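Local atomic coordinates of hydrazine synthase gamma subunit (Candidatus Kuenenia stuttgartiensis, PDB entry 5C2V), a protein that catalyses the first half-reaction of hydrazine synthesis, the three-electron reduction of nitric oxide to hydroxylamine, and carries two c-type hemes. Residues S40-V43 with R44-Q47; T109-D113 with E114-A118; T119-L122 with D123-C126; G127-P130 with G131-R135; R143-A146 with L147-I151. One frame throughout, in Å; residues are numbered along the deposited sequence.

Interaction 1 of 5, residues S40-V43 with R44-Q47; sequences SELV and RYGQ
The first turn of helix 43-51 forms this contact, where the loop from Ser40 to Leu42 passes into the helix and the carbonyls of Leu42 and Val43 accept the first i to i+4 bonds. Gly46 N donates to Leu42 O over 3.1 Å, and Gln47 N follows with a 2.9 Å bond to Val43 O. Tyr45 CG lies anti to the carbonyl carbon (chi1 -58°), which swings the ring back along the incoming chain, and the ring edge meets that chain: Tyr45 CE2 stands 3.4 Å from Glu41 O, while Leu42 CA lies at the edge in the ring plane. The Leu42 branch CD2 packs more loosely on Tyr45 CD2, 4.3 Å away. Arg44 runs outward as an extended chain, and its NH1 and NH2 are bonded to Phe340 O and Tyr339 O of the hydrazine synthase beta subunit; Gln47 OE1 takes a bond from Tyr339 OH of that subunit. The turn is thus part of the interface between the gamma and beta subunits. Helix 141-152 also packs on it, with Leu42 on Met142, both Leu42 and Tyr45 on Ala146, and Gln47 on Tyr150.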
# COMPACT_ATOMS: atom_id res chain seq x y z
N SER C 40 36.64 -54.54 -6.22
CA SER C 40 36.89 -53.80 -7.44
C SER C 40 35.66 -53.76 -8.35
O SER C 40 35.69 -53.13 -9.41
CB SER C 40 38.08 -54.40 -8.19
OG SER C 40 37.82 -55.74 -8.57
N GLU C 41 34.60 -54.45 -7.95
CA GLU C 41 33.36 -54.44 -8.72
C GLU C 41 32.47 -53.26 -8.33
O GLU C 41 31.51 -52.94 -9.02
CB GLU C 41 32.61 -55.76 -8.54
CG GLU C 41 32.18 -56.07 -7.11
CD GLU C 41 33.26 -56.76 -6.30
OE1 GLU C 41 34.43 -56.75 -6.73
OE2 GLU C 41 32.94 -57.31 -5.23
N LEU C 42 32.80 -52.63 -7.21
CA LEU C 42 32.03 -51.49 -6.71
C LEU C 42 32.64 -50.13 -7.07
O LEU C 42 32.09 -49.09 -6.72
CB LEU C 42 31.86 -51.59 -5.19
CG LEU C 42 31.18 -52.85 -4.67
CD1 LEU C 42 30.98 -52.77 -3.17
CD2 LEU C 42 29.85 -53.07 -5.39
N VAL C 43 33.79 -50.14 -7.75
CA VAL C 43 34.56 -48.92 -7.96
C VAL C 43 33.85 -47.90 -8.86
O VAL C 43 33.94 -46.69 -8.62
CB VAL C 43 35.96 -49.25 -8.54
CG1 VAL C 43 35.84 -49.96 -9.88
CG2 VAL C 43 36.80 -47.98 -8.67
N ARG C 44 33.14 -48.38 -9.88
CA ARG C 44 32.48 -47.48 -10.82
C ARG C 44 31.27 -46.81 -10.17
O ARG C 44 31.03 -45.61 -10.38
CB ARG C 44 32.05 -48.24 -12.08
CG ARG C 44 31.80 -47.33 -13.27
CD ARG C 44 31.63 -48.13 -14.56
NE ARG C 44 31.75 -47.28 -15.74
CZ ARG C 44 30.72 -46.68 -16.33
NH1 ARG C 44 29.50 -46.82 -15.85
NH2 ARG C 44 30.93 -45.92 -17.41
N TYR C 45 30.53 -47.57 -9.38
CA TYR C 45 29.42 -47.03 -8.60
C TYR C 45 29.93 -45.92 -7.70
O TYR C 45 29.30 -44.87 -7.55
CB TYR C 45 28.75 -48.12 -7.77
CG TYR C 45 28.21 -49.28 -8.58
CD1 TYR C 45 27.00 -49.18 -9.26
CD2 TYR C 45 28.89 -50.49 -8.65
CE1 TYR C 45 26.50 -50.23 -10.00
CE2 TYR C 45 28.40 -51.55 -9.38
CZ TYR C 45 27.21 -51.42 -10.05
OH TYR C 45 26.71 -52.48 -10.79
N GLY C 46 31.09 -46.17 -7.09
CA GLY C 46 31.75 -45.19 -6.25
C GLY C 46 32.13 -43.94 -7.03
O GLY C 46 32.03 -42.83 -6.52
N GLN C 47 32.56 -44.13 -8.28
CA GLN C 47 32.89 -43.00 -9.13
C GLN C 47 31.63 -42.17 -9.41
O GLN C 47 31.69 -40.93 -9.44
CB GLN C 47 33.52 -43.46 -10.45
CG GLN C 47 34.08 -42.33 -11.29
CD GLN C 47 34.64 -42.81 -12.62
OE1 GLN C 47 34.19 -43.81 -13.17
NE2 GLN C 47 35.62 -42.08 -13.14

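Interaction 2 of 5, residues T109-D113 with E114-A118; sequences TGHPD and EIVGA
Asp113 OD2 receives two backbone N-H groups from the chain that follows: Ile115 N at 2.8 Å and Val116 N at 3.0 Å. The first, which closes an Asx turn, comes in on the anti side, 34° out of the carboxylate plane, and the second nearly along the C-O axis. CG sits between the backbone N and the carbonyl carbon (chi1 56°), a torsion that folds the carboxylate forward over the following residues. Its other oxygen, OD1, uses its syn lone pair to accept from His111 ND1 at 3.1 Å, a His-carboxylate hydrogen bond joining the histidine to the turn. Glu106 OE1 bonds His111 NE2, and with both nitrogens engaged the rotation of the imidazole is fixed. Against one face of this ring lies Gly117, whose CA is 3.3 Å from the ring centroid and 7° off the normal, a CH-pi contact. Val116 CB approaches His111 CE1 obliquely at 3.9 Å. Val411 of the alpha subunit packs on Asp113, Ile115 and Val116. This irregular loop runs between strand 89-90 and helix 123-126, and it is tied to that helix by a hydrogen bond from Arg124 NH1 to Glu114 O.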
# COMPACT_ATOMS: atom_id res chain seq x y z
N THR C 109 47.61 -35.97 17.74
CA THR C 109 47.70 -34.96 18.79
C THR C 109 46.41 -34.15 18.87
O THR C 109 45.98 -33.56 17.88
CB THR C 109 48.89 -34.01 18.57
OG1 THR C 109 50.09 -34.78 18.39
CG2 THR C 109 49.07 -33.09 19.77
N GLY C 110 45.80 -34.13 20.05
CA GLY C 110 44.56 -33.41 20.26
C GLY C 110 43.34 -34.09 19.68
O GLY C 110 42.25 -33.52 19.67
N HIS C 111 43.50 -35.32 19.19
CA HIS C 111 42.40 -36.04 18.57
C HIS C 111 42.24 -37.48 19.06
O HIS C 111 42.61 -38.42 18.36
CB HIS C 111 42.57 -36.05 17.05
CG HIS C 111 42.14 -34.77 16.38
ND1 HIS C 111 40.82 -34.46 16.14
CD2 HIS C 111 42.87 -33.73 15.90
CE1 HIS C 111 40.75 -33.28 15.55
NE2 HIS C 111 41.98 -32.82 15.39
N PRO C 112 41.67 -37.65 20.26
CA PRO C 112 41.32 -38.99 20.76
C PRO C 112 40.15 -39.59 20.00
O PRO C 112 39.93 -40.80 20.05
CB PRO C 112 40.95 -38.73 22.22
CG PRO C 112 40.50 -37.31 22.25
CD PRO C 112 41.34 -36.60 21.23
N ASP C 113 39.40 -38.75 19.30
CA ASP C 113 38.22 -39.17 18.55
C ASP C 113 38.56 -40.01 17.33
O ASP C 113 37.83 -40.94 16.98
CB ASP C 113 37.41 -37.95 18.13
CG ASP C 113 38.22 -36.95 17.32
OD1 ASP C 113 38.94 -36.13 17.93
OD2 ASP C 113 38.15 -37.00 16.07
N GLU C 114 39.68 -39.68 16.68
CA GLU C 114 40.11 -40.33 15.45
C GLU C 114 39.03 -40.28 14.37
O GLU C 114 38.87 -41.21 13.58
CB GLU C 114 40.53 -41.78 15.72
CG GLU C 114 41.70 -41.91 16.67
CD GLU C 114 42.18 -43.34 16.82
OE1 GLU C 114 42.56 -43.73 17.94
OE2 GLU C 114 42.19 -44.07 15.80
N ILE C 115 38.29 -39.18 14.36
CA ILE C 115 37.26 -38.95 13.35
C ILE C 115 37.61 -37.73 12.51
O ILE C 115 37.86 -37.84 11.31
CB ILE C 115 35.87 -38.76 13.98
CG1 ILE C 115 35.46 -40.01 14.77
CG2 ILE C 115 34.83 -38.44 12.91
CD1 ILE C 115 34.10 -39.90 15.42
N VAL C 116 37.63 -36.56 13.15
CA VAL C 116 38.02 -35.33 12.46
C VAL C 116 39.52 -35.32 12.18
O VAL C 116 39.94 -35.19 11.03
CB VAL C 116 37.65 -34.08 13.29
CG1 VAL C 116 38.02 -32.82 12.54
CG2 VAL C 116 36.16 -34.10 13.63
N GLY C 117 40.32 -35.45 13.23
CA GLY C 117 41.75 -35.63 13.07
C GLY C 117 42.13 -37.09 13.21
O GLY C 117 41.39 -37.85 13.83
N ALA C 118 43.29 -37.46 12.67
CA ALA C 118 43.78 -38.84 12.72
C ALA C 118 42.70 -39.84 12.36
O ALA C 118 42.50 -40.83 13.06
CB ALA C 118 44.35 -39.15 14.10

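Interaction 3 of 5, residues T119-L122 with D123-C126. With HEC (heme c), chain V.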
# COMPACT_ATOMS: atom_id res chain seq x y z
N THR C 119 41.98 -39.57 11.27
CA THR C 119 40.83 -40.37 10.89
C THR C 119 41.23 -41.81 10.60
O THR C 119 42.11 -42.06 9.77
CB THR C 119 40.12 -39.77 9.66
OG1 THR C 119 39.95 -38.36 9.84
CG2 THR C 119 38.76 -40.41 9.47
N SER C 120 40.58 -42.75 11.27
CA SER C 120 40.97 -44.16 11.21
C SER C 120 40.59 -44.81 9.89
O SER C 120 41.28 -45.71 9.41
CB SER C 120 40.33 -44.93 12.37
OG SER C 120 38.92 -44.87 12.31
N SER C 121 39.48 -44.37 9.30
CA SER C 121 39.02 -44.94 8.04
C SER C 121 38.56 -43.87 7.06
O SER C 121 38.16 -42.77 7.46
CB SER C 121 37.87 -45.92 8.29
OG SER C 121 36.76 -45.27 8.88
N LEU C 122 38.60 -44.19 5.77
CA LEU C 122 38.09 -43.30 4.74
C LEU C 122 36.58 -43.18 4.84
O LEU C 122 35.99 -42.20 4.38
CB LEU C 122 38.50 -43.80 3.35
CG LEU C 122 39.97 -43.67 2.99
CD1 LEU C 122 40.26 -44.35 1.65
CD2 LEU C 122 40.38 -42.21 2.94
N ASP C 123 35.95 -44.18 5.45
CA ASP C 123 34.51 -44.18 5.65
C ASP C 123 34.08 -43.02 6.53
O ASP C 123 33.03 -42.41 6.31
CB ASP C 123 34.04 -45.50 6.27
CG ASP C 123 34.69 -46.71 5.64
OD1 ASP C 123 35.43 -46.55 4.65
OD2 ASP C 123 34.46 -47.84 6.12
N ARG C 124 34.90 -42.71 7.53
CA ARG C 124 34.60 -41.62 8.46
C ARG C 124 34.85 -40.25 7.84
O ARG C 124 34.51 -39.22 8.42
CB ARG C 124 35.43 -41.77 9.74
CG ARG C 124 34.99 -42.92 10.64
CD ARG C 124 35.82 -42.95 11.91
NE ARG C 124 35.22 -43.81 12.93
CZ ARG C 124 35.68 -43.92 14.17
NH1 ARG C 124 36.74 -43.22 14.56
NH2 ARG C 124 35.07 -44.73 15.03
N VAL C 125 35.44 -40.24 6.65
CA VAL C 125 35.67 -38.99 5.92
C VAL C 125 34.47 -38.67 5.03
O VAL C 125 33.80 -37.66 5.22
CB VAL C 125 36.94 -39.05 5.06
CG1 VAL C 125 37.08 -37.78 4.24
CG2 VAL C 125 38.16 -39.27 5.94
N CYS C 126 34.21 -39.54 4.06
CA CYS C 126 33.13 -39.33 3.11
C CYS C 126 31.75 -39.55 3.72
O CYS C 126 30.82 -38.81 3.43
CB CYS C 126 33.30 -40.24 1.90
SG CYS C 126 34.74 -39.86 0.91
FE HEC V . 36.72 -34.12 0.84
CHA HEC V . 39.54 -34.33 2.79
CHB HEC V . 36.93 -37.45 0.18
CHC HEC V . 33.75 -33.96 -0.91
CHD HEC V . 36.88 -30.69 0.83
NA HEC V . 37.99 -35.63 1.42
C1A HEC V . 39.14 -35.49 2.16
C2A HEC V . 39.84 -36.77 2.16
C3A HEC V . 39.11 -37.63 1.44
C4A HEC V . 37.93 -36.93 0.96
CMA HEC V . 39.41 -39.12 1.14
CAA HEC V . 41.18 -37.06 2.89
CBA HEC V . 42.29 -37.44 1.91
CGA HEC V . 43.56 -37.75 2.65
O1A HEC V . 43.59 -37.57 3.90
O2A HEC V . 44.54 -38.19 2.00
NB HEC V . 35.60 -35.44 -0.29
C1B HEC V . 35.77 -36.81 -0.19
C2B HEC V . 34.52 -37.44 -0.54
C3B HEC V . 33.64 -36.48 -0.85
C4B HEC V . 34.30 -35.20 -0.69
CMB HEC V . 34.27 -38.97 -0.56
CAB HEC V . 32.16 -36.66 -1.28
CBB HEC V . 31.30 -37.16 -0.10
NC HEC V . 35.54 -32.61 0.08
C1C HEC V . 34.33 -32.76 -0.58
C2C HEC V . 33.73 -31.45 -0.73
C3C HEC V . 34.65 -30.54 -0.38
C4C HEC V . 35.77 -31.25 0.22
CMC HEC V . 32.47 -31.17 -1.58
CAC HEC V . 34.50 -29.00 -0.45
CBC HEC V . 33.43 -28.53 0.56
ND HEC V . 38.05 -32.72 1.62
C1D HEC V . 37.80 -31.35 1.61
C2D HEC V . 38.67 -30.72 2.58
C3D HEC V . 39.50 -31.85 3.19
C4D HEC V . 39.05 -33.06 2.54
CMD HEC V . 38.75 -29.21 2.92
CAD HEC V . 40.59 -31.73 4.28
CBD HEC V . 39.90 -31.68 5.64
CGD HEC V . 40.94 -31.59 6.73
O1D HEC V . 40.56 -31.54 7.92
O2D HEC V . 42.15 -31.55 6.39
O HOH W 1 35.83 -34.18 2.74
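Leu122 O is gripped by two backbone donors, Val125 N at 3.0 Å and Cys126 N at 3.2 Å. Cys126 N lies nearly on the carbonyl axis, whereas Val125 N stands above the carbonyl plane. One residue earlier, Arg124 N bonds Ser121 O and, weakly, Ser121 OG at 3.4 Å, a side-chain cap on the start of the short helix 123-126. The serine torsion (chi1 62°) places OG between the backbone N and the carbonyl carbon, close to this amide; the same hydroxyl is bonded to Arg32 O. Arg124 then runs extended past Ser120, whose OG lies over one face of the guanidinium, 3.5 Å from NH1. That hydroxyl is hydrogen-bonded to Val33 O, while Arg124 NH2 bonds His30 O. Nearer the backbone, the methyl Thr119 CG2 touches Arg124 CB at 3.6 Å and Val125 CG2 at 3.8 Å, the threonine and valine side chains crossing at about a right angle. The other valine branch, CG1, reaches the heme at C3A, 3.5 Å away. Cys126 SG is bonded covalently to the heme methyl carbon CMB at 1.8 Å, a linkage additional to those of Cys63 and Cys66. Iron carries a water, a position that probably can exchange, consistent with the apparent role of this heme in the active site, and the thioether ties the porphyrin edge directly to the helix.

Interaction 4 of 5, residues G127-P130 with G131-R135. With HEC (heme c), chain V.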
# COMPACT_ATOMS: atom_id res chain seq x y z
N GLY C 127 31.63 -40.57 4.57
CA GLY C 127 30.36 -40.89 5.20
C GLY C 127 29.84 -39.76 6.07
O GLY C 127 28.64 -39.66 6.32
N ARG C 128 30.75 -38.90 6.52
CA ARG C 128 30.39 -37.74 7.33
C ARG C 128 29.88 -36.58 6.48
O ARG C 128 28.99 -35.84 6.90
CB ARG C 128 31.60 -37.29 8.15
CG ARG C 128 31.45 -37.52 9.64
CD ARG C 128 32.54 -36.79 10.41
NE ARG C 128 32.18 -36.61 11.81
CZ ARG C 128 32.33 -35.47 12.48
NH1 ARG C 128 32.84 -34.41 11.87
NH2 ARG C 128 31.97 -35.40 13.75
N ASP C 129 30.44 -36.43 5.29
CA ASP C 129 30.17 -35.29 4.41
C ASP C 129 28.69 -34.98 4.11
O ASP C 129 28.34 -33.81 3.99
CB ASP C 129 30.92 -35.46 3.09
CG ASP C 129 32.42 -35.26 3.24
OD1 ASP C 129 32.84 -34.67 4.26
OD2 ASP C 129 33.18 -35.70 2.35
N PRO C 130 27.84 -36.01 3.96
CA PRO C 130 26.42 -35.67 3.77
C PRO C 130 25.83 -34.82 4.89
O PRO C 130 25.02 -33.94 4.60
CB PRO C 130 25.74 -37.03 3.71
CG PRO C 130 26.77 -37.92 3.12
CD PRO C 130 28.07 -37.45 3.70
N GLY C 131 26.19 -35.09 6.14
CA GLY C 131 25.66 -34.29 7.23
C GLY C 131 26.51 -33.11 7.67
O GLY C 131 25.98 -32.12 8.18
N PHE C 132 27.82 -33.20 7.48
CA PHE C 132 28.71 -32.12 7.93
C PHE C 132 29.17 -31.17 6.83
O PHE C 132 29.80 -30.15 7.12
CB PHE C 132 29.93 -32.73 8.63
CG PHE C 132 29.59 -33.49 9.89
CD1 PHE C 132 29.11 -34.79 9.82
CD2 PHE C 132 29.74 -32.90 11.13
CE1 PHE C 132 28.80 -35.48 10.97
CE2 PHE C 132 29.42 -33.59 12.28
CZ PHE C 132 28.95 -34.89 12.20
N VAL C 133 28.87 -31.48 5.57
CA VAL C 133 29.28 -30.62 4.46
C VAL C 133 28.14 -30.36 3.48
O VAL C 133 27.67 -29.24 3.34
CB VAL C 133 30.48 -31.22 3.69
CG1 VAL C 133 30.78 -30.39 2.45
CG2 VAL C 133 31.70 -31.30 4.59
N PHE C 134 27.71 -31.42 2.79
CA PHE C 134 26.66 -31.32 1.78
C PHE C 134 25.31 -30.95 2.39
O PHE C 134 24.46 -30.36 1.71
CB PHE C 134 26.53 -32.64 1.02
CG PHE C 134 27.65 -32.90 0.05
CD1 PHE C 134 28.81 -33.53 0.46
CD2 PHE C 134 27.53 -32.53 -1.28
CE1 PHE C 134 29.84 -33.78 -0.43
CE2 PHE C 134 28.55 -32.77 -2.18
CZ PHE C 134 29.71 -33.40 -1.75
N ARG C 135 25.12 -31.30 3.66
CA ARG C 135 23.86 -31.09 4.37
C ARG C 135 22.70 -31.77 3.63
O ARG C 135 21.63 -31.20 3.46
CB ARG C 135 23.57 -29.60 4.54
CG ARG C 135 24.76 -28.80 5.04
CD ARG C 135 25.29 -29.32 6.37
NE ARG C 135 26.38 -28.49 6.87
CZ ARG C 135 26.88 -28.58 8.10
NH1 ARG C 135 26.39 -29.46 8.96
NH2 ARG C 135 27.88 -27.78 8.47
FE HEC V . 36.72 -34.12 0.84
CHA HEC V . 39.54 -34.33 2.79
CHB HEC V . 36.93 -37.45 0.18
CHC HEC V . 33.75 -33.96 -0.91
CHD HEC V . 36.88 -30.69 0.83
NA HEC V . 37.99 -35.63 1.42
C1A HEC V . 39.14 -35.49 2.16
C2A HEC V . 39.84 -36.77 2.16
C3A HEC V . 39.11 -37.63 1.44
C4A HEC V . 37.93 -36.93 0.96
CMA HEC V . 39.41 -39.12 1.14
CAA HEC V . 41.18 -37.06 2.89
CBA HEC V . 42.29 -37.44 1.91
CGA HEC V . 43.56 -37.75 2.65
O1A HEC V . 43.59 -37.57 3.90
O2A HEC V . 44.54 -38.19 2.00
NB HEC V . 35.60 -35.44 -0.29
C1B HEC V . 35.77 -36.81 -0.19
C2B HEC V . 34.52 -37.44 -0.54
C3B HEC V . 33.64 -36.48 -0.85
C4B HEC V . 34.30 -35.20 -0.69
CMB HEC V . 34.27 -38.97 -0.56
CAB HEC V . 32.16 -36.66 -1.28
CBB HEC V . 31.30 -37.16 -0.10
NC HEC V . 35.54 -32.61 0.08
C1C HEC V . 34.33 -32.76 -0.58
C2C HEC V . 33.73 -31.45 -0.73
C3C HEC V . 34.65 -30.54 -0.38
C4C HEC V . 35.77 -31.25 0.22
CMC HEC V . 32.47 -31.17 -1.58
CAC HEC V . 34.50 -29.00 -0.45
CBC HEC V . 33.43 -28.53 0.56
ND HEC V . 38.05 -32.72 1.62
C1D HEC V . 37.80 -31.35 1.61
C2D HEC V . 38.67 -30.72 2.58
C3D HEC V . 39.50 -31.85 3.19
C4D HEC V . 39.05 -33.06 2.54
CMD HEC V . 38.75 -29.21 2.92
CAD HEC V . 40.59 -31.73 4.28
CBD HEC V . 39.90 -31.68 5.64
CGD HEC V . 40.94 -31.59 6.73
O1D HEC V . 40.56 -31.54 7.92
O2D HEC V . 42.15 -31.55 6.39
O HOH W 2 26.93 -37.89 7.13
O HOH W 1 35.83 -34.18 2.74
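The helix 129-132 is little more than one turn, with Phe132 N and Gly131 N bonded to Arg128 O from opposite faces of the carbonyl plane, and it ends where Asp129 O accepts both Val133 N and Phe134 N, the latter at 2.7 Å. Arg128, extended from CG to NE, lays its guanidinium flat on one face of the Phe132 ring, centres 3.6 Å apart and planes at 13°, a stacked cation-pi pair. CZ sits toward the rim of the ring, and CD adds a CH-pi contact nearer the backbone. The guanidinium is held in that plane by polar partners as well, a salt bridge from NH1 to Asp82, a bond from NE to His30 NE2, and one from NH2 to Val410 O of the alpha subunit.

The turn belongs to the pocket of the heme c whose iron carries a water. Asp129 OD2 accepts from this water at 3.1 Å, while the water stands 2.1 Å from iron; OD2 also lies 3.3 Å from heme C4B. Alongside, Val133 CG2 packs on Asp129 OD1, and CG1 meets heme CBC. Phe134 CZ approaches heme CMC obliquely at 3.6 Å, and its ring also stacks with Tyr61.

Interaction 5 of 5, residues R143-A146 with L147-I151. With HEC (heme c), chain V.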
# COMPACT_ATOMS: atom_id res chain seq x y z
N ARG C 143 26.52 -47.81 -0.95
CA ARG C 143 27.04 -46.67 -1.70
C ARG C 143 28.29 -46.09 -1.05
O ARG C 143 29.22 -45.66 -1.74
CB ARG C 143 25.96 -45.60 -1.85
CG ARG C 143 24.90 -45.94 -2.89
CD ARG C 143 23.95 -44.78 -3.17
NE ARG C 143 22.83 -44.74 -2.23
CZ ARG C 143 22.64 -43.77 -1.34
NH1 ARG C 143 23.49 -42.76 -1.26
NH2 ARG C 143 21.59 -43.82 -0.52
N LEU C 144 28.31 -46.07 0.28
CA LEU C 144 29.48 -45.61 1.01
C LEU C 144 30.67 -46.52 0.74
O LEU C 144 31.76 -46.05 0.41
CB LEU C 144 29.20 -45.54 2.51
CG LEU C 144 30.37 -45.06 3.37
CD1 LEU C 144 30.91 -43.73 2.86
CD2 LEU C 144 29.96 -44.94 4.84
N GLU C 145 30.45 -47.83 0.87
CA GLU C 145 31.51 -48.80 0.62
C GLU C 145 32.05 -48.68 -0.80
O GLU C 145 33.26 -48.75 -1.02
CB GLU C 145 31.01 -50.22 0.87
CG GLU C 145 32.09 -51.29 0.70
CD GLU C 145 31.57 -52.69 0.90
OE1 GLU C 145 30.36 -52.85 1.17
OE2 GLU C 145 32.37 -53.64 0.80
N ALA C 146 31.15 -48.49 -1.76
CA ALA C 146 31.53 -48.32 -3.16
C ALA C 146 32.38 -47.06 -3.34
O ALA C 146 33.39 -47.08 -4.05
CB ALA C 146 30.30 -48.26 -4.04
N LEU C 147 31.96 -45.98 -2.69
CA LEU C 147 32.70 -44.72 -2.74
C LEU C 147 34.12 -44.90 -2.21
O LEU C 147 35.10 -44.48 -2.85
CB LEU C 147 31.96 -43.65 -1.93
CG LEU C 147 32.52 -42.22 -1.95
CD1 LEU C 147 32.74 -41.76 -3.38
CD2 LEU C 147 31.57 -41.29 -1.23
N ILE C 148 34.23 -45.54 -1.05
CA ILE C 148 35.53 -45.81 -0.45
C ILE C 148 36.38 -46.70 -1.35
O ILE C 148 37.59 -46.51 -1.45
CB ILE C 148 35.38 -46.48 0.93
CG1 ILE C 148 34.50 -45.62 1.84
CG2 ILE C 148 36.74 -46.71 1.58
CD1 ILE C 148 34.97 -44.19 1.95
N CYS C 149 35.74 -47.65 -2.02
CA CYS C 149 36.43 -48.50 -2.98
C CYS C 149 37.00 -47.67 -4.13
O CYS C 149 38.10 -47.93 -4.61
CB CYS C 149 35.50 -49.59 -3.53
SG CYS C 149 35.11 -50.90 -2.35
N TYR C 150 36.24 -46.67 -4.57
CA TYR C 150 36.71 -45.78 -5.63
C TYR C 150 37.90 -44.96 -5.16
O TYR C 150 38.86 -44.75 -5.91
CB TYR C 150 35.59 -44.84 -6.09
CG TYR C 150 36.10 -43.71 -6.96
CD1 TYR C 150 36.41 -43.91 -8.30
CD2 TYR C 150 36.28 -42.43 -6.44
CE1 TYR C 150 36.88 -42.88 -9.09
CE2 TYR C 150 36.75 -41.40 -7.22
CZ TYR C 150 37.05 -41.63 -8.55
OH TYR C 150 37.52 -40.60 -9.33
N ILE C 151 37.84 -44.48 -3.92
CA ILE C 151 38.92 -43.66 -3.37
C ILE C 151 40.21 -44.46 -3.20
O ILE C 151 41.30 -43.98 -3.52
CB ILE C 151 38.51 -43.05 -2.03
CG1 ILE C 151 37.30 -42.14 -2.21
CG2 ILE C 151 39.66 -42.26 -1.42
CD1 ILE C 151 36.37 -42.14 -1.03
FE HEC V . 36.72 -34.12 0.84
CHA HEC V . 39.54 -34.33 2.79
CHB HEC V . 36.93 -37.45 0.18
CHC HEC V . 33.75 -33.96 -0.91
CHD HEC V . 36.88 -30.69 0.83
NA HEC V . 37.99 -35.63 1.42
C1A HEC V . 39.14 -35.49 2.16
C2A HEC V . 39.84 -36.77 2.16
C3A HEC V . 39.11 -37.63 1.44
C4A HEC V . 37.93 -36.93 0.96
CMA HEC V . 39.41 -39.12 1.14
CAA HEC V . 41.18 -37.06 2.89
CBA HEC V . 42.29 -37.44 1.91
CGA HEC V . 43.56 -37.75 2.65
O1A HEC V . 43.59 -37.57 3.90
O2A HEC V . 44.54 -38.19 2.00
NB HEC V . 35.60 -35.44 -0.29
C1B HEC V . 35.77 -36.81 -0.19
C2B HEC V . 34.52 -37.44 -0.54
C3B HEC V . 33.64 -36.48 -0.85
C4B HEC V . 34.30 -35.20 -0.69
CMB HEC V . 34.27 -38.97 -0.56
CAB HEC V . 32.16 -36.66 -1.28
CBB HEC V . 31.30 -37.16 -0.10
NC HEC V . 35.54 -32.61 0.08
C1C HEC V . 34.33 -32.76 -0.58
C2C HEC V . 33.73 -31.45 -0.73
C3C HEC V . 34.65 -30.54 -0.38
C4C HEC V . 35.77 -31.25 0.22
CMC HEC V . 32.47 -31.17 -1.58
CAC HEC V . 34.50 -29.00 -0.45
CBC HEC V . 33.43 -28.53 0.56
ND HEC V . 38.05 -32.72 1.62
C1D HEC V . 37.80 -31.35 1.61
C2D HEC V . 38.67 -30.72 2.58
C3D HEC V . 39.50 -31.85 3.19
C4D HEC V . 39.05 -33.06 2.54
CMD HEC V . 38.75 -29.21 2.92
CAD HEC V . 40.59 -31.73 4.28
CBD HEC V . 39.90 -31.68 5.64
CGD HEC V . 40.94 -31.59 6.73
O1D HEC V . 40.56 -31.54 7.92
O2D HEC V . 42.15 -31.55 6.39
O HOH W 1 35.83 -34.18 2.74
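Arg143 opens the walk with its carbonyl, which accepts Leu147 N; its guanidinium leads away from the helix to Gly19 O, Arg20 O and Gln49 OE1. Leu144 O takes the straightest bond of the series, from Ile148 N at 2.9 Å with an N-H...O angle of 168°. The side chains of these two residues run alongside each other in the same direction, with Leu144 CD1 4.2 Å from Ile148 CG1. Next, Glu145 O accepts Cys149 N at 2.9 Å; the thiol sulphur comes close to the same carbonyl, as chi1 of -72° sets SG anti to its own carbonyl carbon, and Glu145 CG lies 4.3 Å from Cys149 SG. Ala146 O completes the ladder with Tyr150 N, and its small CB packs against Tyr45 of helix 43-51. Regular i to i+4 bonding thus presents Leu147 and Ile151, one turn apart, to the heme. Leu147 CG is anti to its backbone N (chi1 -175°), which carries CD2 to 3.6 Å from heme CMB, while Ile151 CD1 lies 3.8 Å from that carbon. CMB is the methyl joined to Cys126, so aliphatic branches of Leu147 and Ile151 pack against the thioether carbon, and the contact with the porphyrin edge is apolar.

Along the chain the five contacts come strictly in series. Interactions 2, 3 and 4 form one unbroken run from loop 109-118 through helix 123-126 to helix 129-132; centres of interactions 2 and 3 lie 11 Å apart, those of 3 and 4 12 Å. Interaction 1, on helix 43-51, packs directly on interaction 5, on helix 141-152, with centres 7 Å apart, whereas interactions 1 and 2 are 29 Å apart. Interactions 3, 4 and 5, on three successive helices, line the apparent active-site heme c, while 1 and 2 pack behind them; the beta subunit meets interactions 1 and 4, and the alpha subunit chiefly 2 and 4.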